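Long-range contacts in beta subunit of photoactivated adenylyl cyclase (Beggiatoa sp. PS, PDB 5M2A), which probably converts ATP to cyclic AMP under blue light, pairing a flavin-binding BLUF sensor domain with a nucleotide cyclase catalytic domain: residues A[5-10]-A[81-86]; A[38-43]-A[53-58]. One frame throughout, in Å; residues are numbered along the deposited sequence.

Overall arrangement
Both contacts lie in the flavin-binding BLUF domain and belong to one sheet, their centres about 9 Å apart. Contact 1 pairs the strand of 5-10 with that of 81-83; contact 2 pairs the two arms of the hairpin 40-55. Strand 5-14 also runs beside strand 49-55, so 5-10 and 53-58 are direct neighbours. They are joined by a salt bridge, R7 NH1 to E55 OE2 at 2.7 Å, and by a probable hydrogen bond from K6 N to G56 O at 2.8 Å. Each contact supplies part of the flavin pocket, Y10 from contact 1 and L43 and L54 from contact 2, and each also touches the second subunit.

Contact 1 of 2, residues A[5-10]-A[81-86]; sequences MKRLVY and KTEYDI. With FMN (flavin mononucleotide), chain F.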
loop_
_atom_site.group_PDB
_atom_site.type_symbol
_atom_site.label_atom_id
_atom_site.label_comp_id
_atom_site.label_asym_id
_atom_site.label_seq_id
_atom_site.Cartn_x
_atom_site.Cartn_y
_atom_site.Cartn_z
ATOM N N MET A 5 10.257 13.488 -31.026
ATOM C CA MET A 5 10.432 12.078 -30.712
ATOM C C MET A 5 10.264 11.813 -29.220
ATOM O O MET A 5 10.482 12.686 -28.376
ATOM C CB MET A 5 11.809 11.582 -31.159
ATOM C CG MET A 5 12.032 11.576 -32.657
ATOM S SD MET A 5 13.614 10.807 -33.048
ATOM C CE MET A 5 14.743 11.969 -32.281
ATOM N N LYS A 6 9.886 10.576 -28.904
ATOM C CA LYS A 6 9.745 10.132 -27.525
ATOM C C LYS A 6 10.409 8.771 -27.364
ATOM O O LYS A 6 10.730 8.090 -28.340
ATOM C CB LYS A 6 8.274 10.043 -27.105
ATOM C CG LYS A 6 7.523 8.938 -27.818
ATOM C CD LYS A 6 6.041 8.977 -27.519
ATOM C CE LYS A 6 5.756 8.667 -26.066
ATOM N NZ LYS A 6 4.303 8.774 -25.777
ATOM N N ARG A 7 10.606 8.378 -26.109
ATOM C CA ARG A 7 11.184 7.082 -25.790
ATOM C C ARG A 7 10.440 6.507 -24.598
ATOM O O ARG A 7 10.274 7.185 -23.578
ATOM C CB ARG A 7 12.682 7.200 -25.497
ATOM C CG ARG A 7 13.354 5.906 -25.069
ATOM C CD ARG A 7 14.867 6.015 -25.193
ATOM N NE ARG A 7 15.385 7.218 -24.551
ATOM C CZ ARG A 7 15.969 8.222 -25.196
ATOM N NH1 ARG A 7 16.126 8.169 -26.511
ATOM N NH2 ARG A 7 16.405 9.279 -24.523
ATOM N N LEU A 8 9.983 5.267 -24.731
ATOM C CA LEU A 8 9.295 4.586 -23.649
ATOM C C LEU A 8 10.002 3.280 -23.315
ATOM O O LEU A 8 10.644 2.652 -24.159
ATOM C CB LEU A 8 7.818 4.334 -23.990
ATOM C CG LEU A 8 7.362 3.426 -25.134
ATOM C CD1 LEU A 8 7.395 1.953 -24.739
ATOM C CD2 LEU A 8 5.957 3.817 -25.573
ATOM N N VAL A 9 9.868 2.869 -22.058
ATOM C CA VAL A 9 10.445 1.622 -21.586
ATOM C C VAL A 9 9.362 0.902 -20.812
ATOM O O VAL A 9 8.635 1.533 -20.039
ATOM C CB VAL A 9 11.680 1.858 -20.696
ATOM C CG1 VAL A 9 12.325 0.532 -20.317
ATOM C CG2 VAL A 9 12.683 2.765 -21.392
ATOM N N TYR A 10 9.233 -0.401 -21.040
ATOM C CA TYR A 10 8.226 -1.184 -20.344
ATOM C C TYR A 10 8.788 -2.556 -20.024
ATOM O O TYR A 10 9.764 -3.012 -20.624
ATOM C CB TYR A 10 6.923 -1.310 -21.164
ATOM C CG TYR A 10 6.985 -2.260 -22.339
ATOM C CD1 TYR A 10 6.810 -3.631 -22.170
ATOM C CD2 TYR A 10 7.206 -1.784 -23.625
ATOM C CE1 TYR A 10 6.871 -4.501 -23.248
ATOM C CE2 TYR A 10 7.264 -2.645 -24.705
ATOM C CZ TYR A 10 7.098 -4.002 -24.513
ATOM O OH TYR A 10 7.156 -4.866 -25.585
ATOM N N LYS A 81 8.675 4.171 -17.923
ATOM C CA LYS A 81 9.249 5.485 -18.132
ATOM C C LYS A 81 8.885 5.942 -19.529
ATOM O O LYS A 81 8.898 5.148 -20.473
ATOM C CB LYS A 81 10.774 5.462 -17.943
ATOM C CG LYS A 81 11.467 6.778 -18.280
ATOM C CD LYS A 81 12.978 6.612 -18.374
ATOM C CE LYS A 81 13.646 6.652 -17.010
ATOM N NZ LYS A 81 15.120 6.424 -17.114
ATOM N N THR A 82 8.544 7.217 -19.645
ATOM C CA THR A 82 8.331 7.849 -20.938
ATOM C C THR A 82 9.100 9.158 -20.941
ATOM O O THR A 82 8.880 10.008 -20.073
ATOM C CB THR A 82 6.845 8.087 -21.212
ATOM O OG1 THR A 82 6.147 6.839 -21.167
ATOM C CG2 THR A 82 6.654 8.692 -22.581
ATOM N N GLU A 83 10.011 9.302 -21.897
ATOM C CA GLU A 83 10.767 10.530 -22.094
ATOM C C GLU A 83 10.194 11.251 -23.305
ATOM O O GLU A 83 10.119 10.676 -24.396
ATOM C CB GLU A 83 12.252 10.239 -22.298
ATOM C CG GLU A 83 12.956 9.667 -21.086
ATOM C CD GLU A 83 14.367 9.204 -21.411
ATOM O OE1 GLU A 83 14.563 7.986 -21.615
ATOM O OE2 GLU A 83 15.275 10.065 -21.480
ATOM N N TYR A 84 9.781 12.498 -23.113
ATOM C CA TYR A 84 9.192 13.288 -24.181
ATOM C C TYR A 84 10.209 14.273 -24.738
ATOM O O TYR A 84 11.131 14.706 -24.039
ATOM C CB TYR A 84 7.954 14.037 -23.685
ATOM C CG TYR A 84 6.786 13.131 -23.363
ATOM C CD1 TYR A 84 5.915 12.712 -24.359
ATOM C CD2 TYR A 84 6.557 12.694 -22.064
ATOM C CE1 TYR A 84 4.846 11.887 -24.075
ATOM C CE2 TYR A 84 5.487 11.868 -21.769
ATOM C CZ TYR A 84 4.635 11.468 -22.780
ATOM O OH TYR A 84 3.570 10.641 -22.496
ATOM N N ASP A 85 10.032 14.614 -26.014
ATOM C CA ASP A 85 10.858 15.607 -26.700
ATOM C C ASP A 85 12.346 15.273 -26.567
ATOM O O ASP A 85 13.176 16.122 -26.233
ATOM C CB ASP A 85 10.558 17.014 -26.178
ATOM C CG ASP A 85 10.995 18.107 -27.140
ATOM O OD1 ASP A 85 11.855 17.844 -28.007
ATOM O OD2 ASP A 85 10.474 19.236 -27.028
ATOM N N ILE A 86 12.682 14.013 -26.832
ATOM C CA ILE A 86 14.062 13.559 -26.702
ATOM C C ILE A 86 14.908 14.176 -27.806
ATOM O O ILE A 86 14.463 14.360 -28.945
ATOM C CB ILE A 86 14.150 12.021 -26.723
ATOM C CG1 ILE A 86 13.659 11.471 -28.065
ATOM C CG2 ILE A 86 13.357 11.423 -25.573
ATOM C CD1 ILE A 86 14.191 10.097 -28.400
HETATM N N1 FMN F . 6.080 -5.182 -33.401
HETATM C C2 FMN F . 6.730 -4.134 -34.024
HETATM O O2 FMN F . 6.372 -3.764 -35.137
HETATM N N3 FMN F . 7.775 -3.486 -33.397
HETATM C C4 FMN F . 8.177 -3.891 -32.141
HETATM O O4 FMN F . 9.110 -3.321 -31.578
HETATM C C4A FMN F . 7.530 -4.942 -31.513
HETATM N N5 FMN F . 7.947 -5.333 -30.264
HETATM C C5A FMN F . 7.314 -6.371 -29.630
HETATM C C6 FMN F . 7.744 -6.752 -28.370
HETATM C C7 FMN F . 7.116 -7.800 -27.715
HETATM C C7M FMN F . 7.602 -8.195 -26.353
HETATM C C8 FMN F . 6.057 -8.467 -28.327
HETATM C C8M FMN F . 5.370 -9.601 -27.631
HETATM C C9 FMN F . 5.625 -8.081 -29.594
HETATM C C9A FMN F . 6.254 -7.029 -30.247
HETATM N N10 FMN F . 5.830 -6.639 -31.502
HETATM C C10 FMN F . 6.473 -5.594 -32.142
HETATM C "C1'" FMN F . 4.696 -7.383 -32.156
HETATM C "C2'" FMN F . 3.427 -6.562 -32.340
HETATM O "O2'" FMN F . 2.626 -6.683 -31.188
HETATM C "C3'" FMN F . 2.668 -7.103 -33.545
HETATM O "O3'" FMN F . 2.583 -8.510 -33.437
HETATM C "C4'" FMN F . 3.394 -6.740 -34.836
HETATM O "O4'" FMN F . 3.513 -5.339 -34.931
HETATM C "C5'" FMN F . 2.648 -7.258 -36.060
HETATM O "O5'" FMN F . 1.361 -6.683 -36.084
HETATM P P FMN F . 0.419 -6.831 -37.378
HETATM O O1P FMN F . 0.869 -5.819 -38.404
HETATM O O2P FMN F . 0.557 -8.230 -37.940
HETATM O O3P FMN F . -1.016 -6.570 -36.978
HETATM O O HOH W 1 11.897 15.158 -30.240
#
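R7 and E83 face each other as an antiparallel hydrogen-bonded pair, E83 N lying 2.7 Å from R7 O, and their side chains leave on the same face of the sheet. From CB, the arginine chain starts with CG anti to the backbone N (chi1 176°), then bends about CG-CD. CD passes near E83 OE1, and NE donates to that oxygen at 3.1 Å in a salt bridge. The bond lies close to the guanidinium plane, yet reaches OE1 from above the carboxylate, 55° out of its plane; the two flat groups are turned 70° apart. NH2 adds only a weak bond, 3.3 Å to E83 OE2. At the other tip, NH1 has I86 CD1 3.3 Å away, but it forms a salt bridge to E55 and a hydrogen bond to D88 O. I86 CG2 lies over one guanidinium face, toward the rim. An arginine suits this place because its three nitrogens can serve several acceptors at once.

I86 lies three residues on from E83. Its N donates to M5 O at 3.0 Å, and its CG1 packs on M5 CB at 3.6 Å. On the face opposite R7 and E83, where T82 and L8 point, K6 CE lies 3.6 Å from T82 CG2, a methyl that also rests over the rim of the Y84 ring. K6 NZ approaches that ring obliquely, while its salt bridge goes to D62. L8, beside T82, packs its side chain on V61 and Y65 of helix 58-69.

Further along, Y10 OH is hydrogen-bonded to Q52 and sits 3.4 Å from FMN C6. An inner strand, 5-14, carrying 77-83 on its outer flank, with helices packed on one face and a tyrosine reaching the flavin, is the arrangement of the ferredoxin-like BLUF photoreceptor fold.

Contact 2 of 2, residues A[38-43]-A[53-58]; sequences NITGVL and ILEGEN
T40 and E55 meet through both backbone and side chains. T40 N donates to E55 O at 3.0 Å and E55 N to T40 O at 2.9 Å, the exchange of an antiparallel hydrogen-bonded pair. Above it, T40 OG1 gives its hydrogen to E55 OE1, 3.0 Å away, arriving on the anti side and 31° out of the carboxylate plane. With chi1 at 53°, OG1 sits between the backbone N and the carbonyl carbon, on the face that E55 also uses; threonine's short side chain holds the hydroxyl close to the strand.

The next pair, V42 with I53, repeats the two backbone bonds with beta-branched residues, well suited to extended strands. Between the pairs, G41 CA comes within 3.1 Å of I53 O; a CB here would run into that oxygen and, at these backbone angles, into the preceding carbonyl oxygen, so only glycine fits. I39 CG2 touches E55 O at 3.4 Å, just before G56, under the same backbone constraint, turns the chain toward helix 58-69.

Around the buried carboxylate, F91 N donates to E55 OE1, M90 N to OE2, and R7 joins OE2 through a salt bridge, surroundings that probably favour a charged glutamate. One step out, R89 holds the threonine hydroxyl by donating to T40 OG1. V42 packs on P111 of the second subunit and I53 on its L115. L54 points to the other face, meeting L64 and I68; it and L43 touch the flavin. The contact is a beta hairpin of the BLUF sheet, one face lining the flavin pocket and the other meeting the dimer partner.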
loop_
_atom_site.group_PDB
_atom_site.type_symbol
_atom_site.label_atom_id
_atom_site.label_comp_id
_atom_site.label_asym_id
_atom_site.label_seq_id
_atom_site.Cartn_x
_atom_site.Cartn_y
_atom_site.Cartn_z
ATOM N N ASN A 38 10.586 4.348 -38.782
ATOM C CA ASN A 38 11.754 5.031 -38.224
ATOM C C ASN A 38 11.811 4.865 -36.704
ATOM O O ASN A 38 12.131 5.798 -35.963
ATOM C CB ASN A 38 11.765 6.509 -38.621
ATOM C CG ASN A 38 13.150 7.127 -38.549
ATOM O OD1 ASN A 38 14.161 6.434 -38.674
ATOM N ND2 ASN A 38 13.202 8.440 -38.350
ATOM N N ILE A 39 11.486 3.661 -36.233
ATOM C CA ILE A 39 11.539 3.326 -34.812
ATOM C C ILE A 39 12.815 2.544 -34.548
ATOM O O ILE A 39 13.227 1.706 -35.361
ATOM C CB ILE A 39 10.293 2.528 -34.373
ATOM C CG1 ILE A 39 9.039 3.392 -34.494
ATOM C CG2 ILE A 39 10.435 2.011 -32.933
ATOM C CD1 ILE A 39 7.763 2.684 -34.103
ATOM N N THR A 40 13.459 2.835 -33.423
ATOM C CA THR A 40 14.615 2.083 -32.973
ATOM C C THR A 40 14.388 1.638 -31.534
ATOM O O THR A 40 13.517 2.156 -30.830
ATOM C CB THR A 40 15.901 2.910 -33.085
ATOM O OG1 THR A 40 15.738 4.159 -32.406
ATOM C CG2 THR A 40 16.255 3.166 -34.556
ATOM N N GLY A 41 15.165 0.657 -31.104
ATOM C CA GLY A 41 15.072 0.206 -29.731
ATOM C C GLY A 41 15.731 -1.136 -29.520
ATOM O O GLY A 41 16.443 -1.659 -30.380
ATOM N N VAL A 42 15.502 -1.675 -28.320
ATOM C CA VAL A 42 16.077 -2.941 -27.897
ATOM C C VAL A 42 15.014 -3.751 -27.184
ATOM O O VAL A 42 14.140 -3.201 -26.501
ATOM C CB VAL A 42 17.306 -2.762 -26.969
ATOM C CG1 VAL A 42 18.434 -2.111 -27.710
ATOM C CG2 VAL A 42 16.944 -1.943 -25.745
ATOM N N LEU A 43 15.084 -5.066 -27.342
ATOM C CA LEU A 43 14.202 -6.000 -26.654
ATOM C C LEU A 43 15.076 -7.011 -25.931
ATOM O O LEU A 43 15.820 -7.758 -26.573
ATOM C CB LEU A 43 13.254 -6.700 -27.632
ATOM C CG LEU A 43 12.352 -7.791 -27.054
ATOM C CD1 LEU A 43 11.386 -7.192 -26.033
ATOM C CD2 LEU A 43 11.603 -8.507 -28.180
ATOM N N ILE A 53 12.698 -1.118 -24.967
ATOM C CA ILE A 53 12.845 0.319 -25.135
ATOM C C ILE A 53 12.477 0.636 -26.575
ATOM O O ILE A 53 12.997 0.003 -27.499
ATOM C CB ILE A 53 14.283 0.780 -24.825
ATOM C CG1 ILE A 53 14.717 0.302 -23.436
ATOM C CG2 ILE A 53 14.389 2.298 -24.933
ATOM C CD1 ILE A 53 16.180 0.607 -23.098
ATOM N N LEU A 54 11.563 1.588 -26.761
ATOM C CA LEU A 54 11.116 2.027 -28.076
ATOM C C LEU A 54 11.348 3.525 -28.206
ATOM O O LEU A 54 11.123 4.277 -27.253
ATOM C CB LEU A 54 9.624 1.714 -28.285
ATOM C CG LEU A 54 9.163 0.256 -28.275
ATOM C CD1 LEU A 54 7.642 0.176 -28.334
ATOM C CD2 LEU A 54 9.785 -0.514 -29.432
ATOM N N GLU A 55 11.805 3.972 -29.377
ATOM C CA GLU A 55 11.995 5.398 -29.587
ATOM C C GLU A 55 11.683 5.759 -31.034
ATOM O O GLU A 55 11.854 4.948 -31.947
ATOM C CB GLU A 55 13.413 5.850 -29.213
ATOM C CG GLU A 55 14.500 4.892 -29.636
ATOM C CD GLU A 55 15.886 5.356 -29.229
ATOM O OE1 GLU A 55 16.876 4.806 -29.758
ATOM O OE2 GLU A 55 15.986 6.268 -28.379
ATOM N N GLY A 56 11.213 6.982 -31.217
ATOM C CA GLY A 56 10.796 7.462 -32.523
ATOM C C GLY A 56 9.800 8.588 -32.348
ATOM O O GLY A 56 9.479 8.992 -31.231
ATOM N N GLU A 57 9.307 9.089 -33.481
ATOM C CA GLU A 57 8.303 10.144 -33.433
ATOM C C GLU A 57 7.081 9.674 -32.650
ATOM O O GLU A 57 6.700 8.500 -32.703
ATOM C CB GLU A 57 7.916 10.586 -34.846
ATOM C CG GLU A 57 8.793 11.713 -35.369
ATOM C CD GLU A 57 8.586 11.989 -36.842
ATOM O OE1 GLU A 57 7.909 11.179 -37.511
ATOM O OE2 GLU A 57 9.102 13.015 -37.334
ATOM N N ASN A 58 6.485 10.604 -31.903
ATOM C CA ASN A 58 5.516 10.238 -30.874
ATOM C C ASN A 58 4.343 9.450 -31.444
ATOM O O ASN A 58 3.917 8.449 -30.858
ATOM C CB ASN A 58 5.017 11.493 -30.160
ATOM C CG ASN A 58 6.148 12.383 -29.693
ATOM O OD1 ASN A 58 7.275 11.926 -29.509
ATOM N ND2 ASN A 58 5.854 13.662 -29.500
#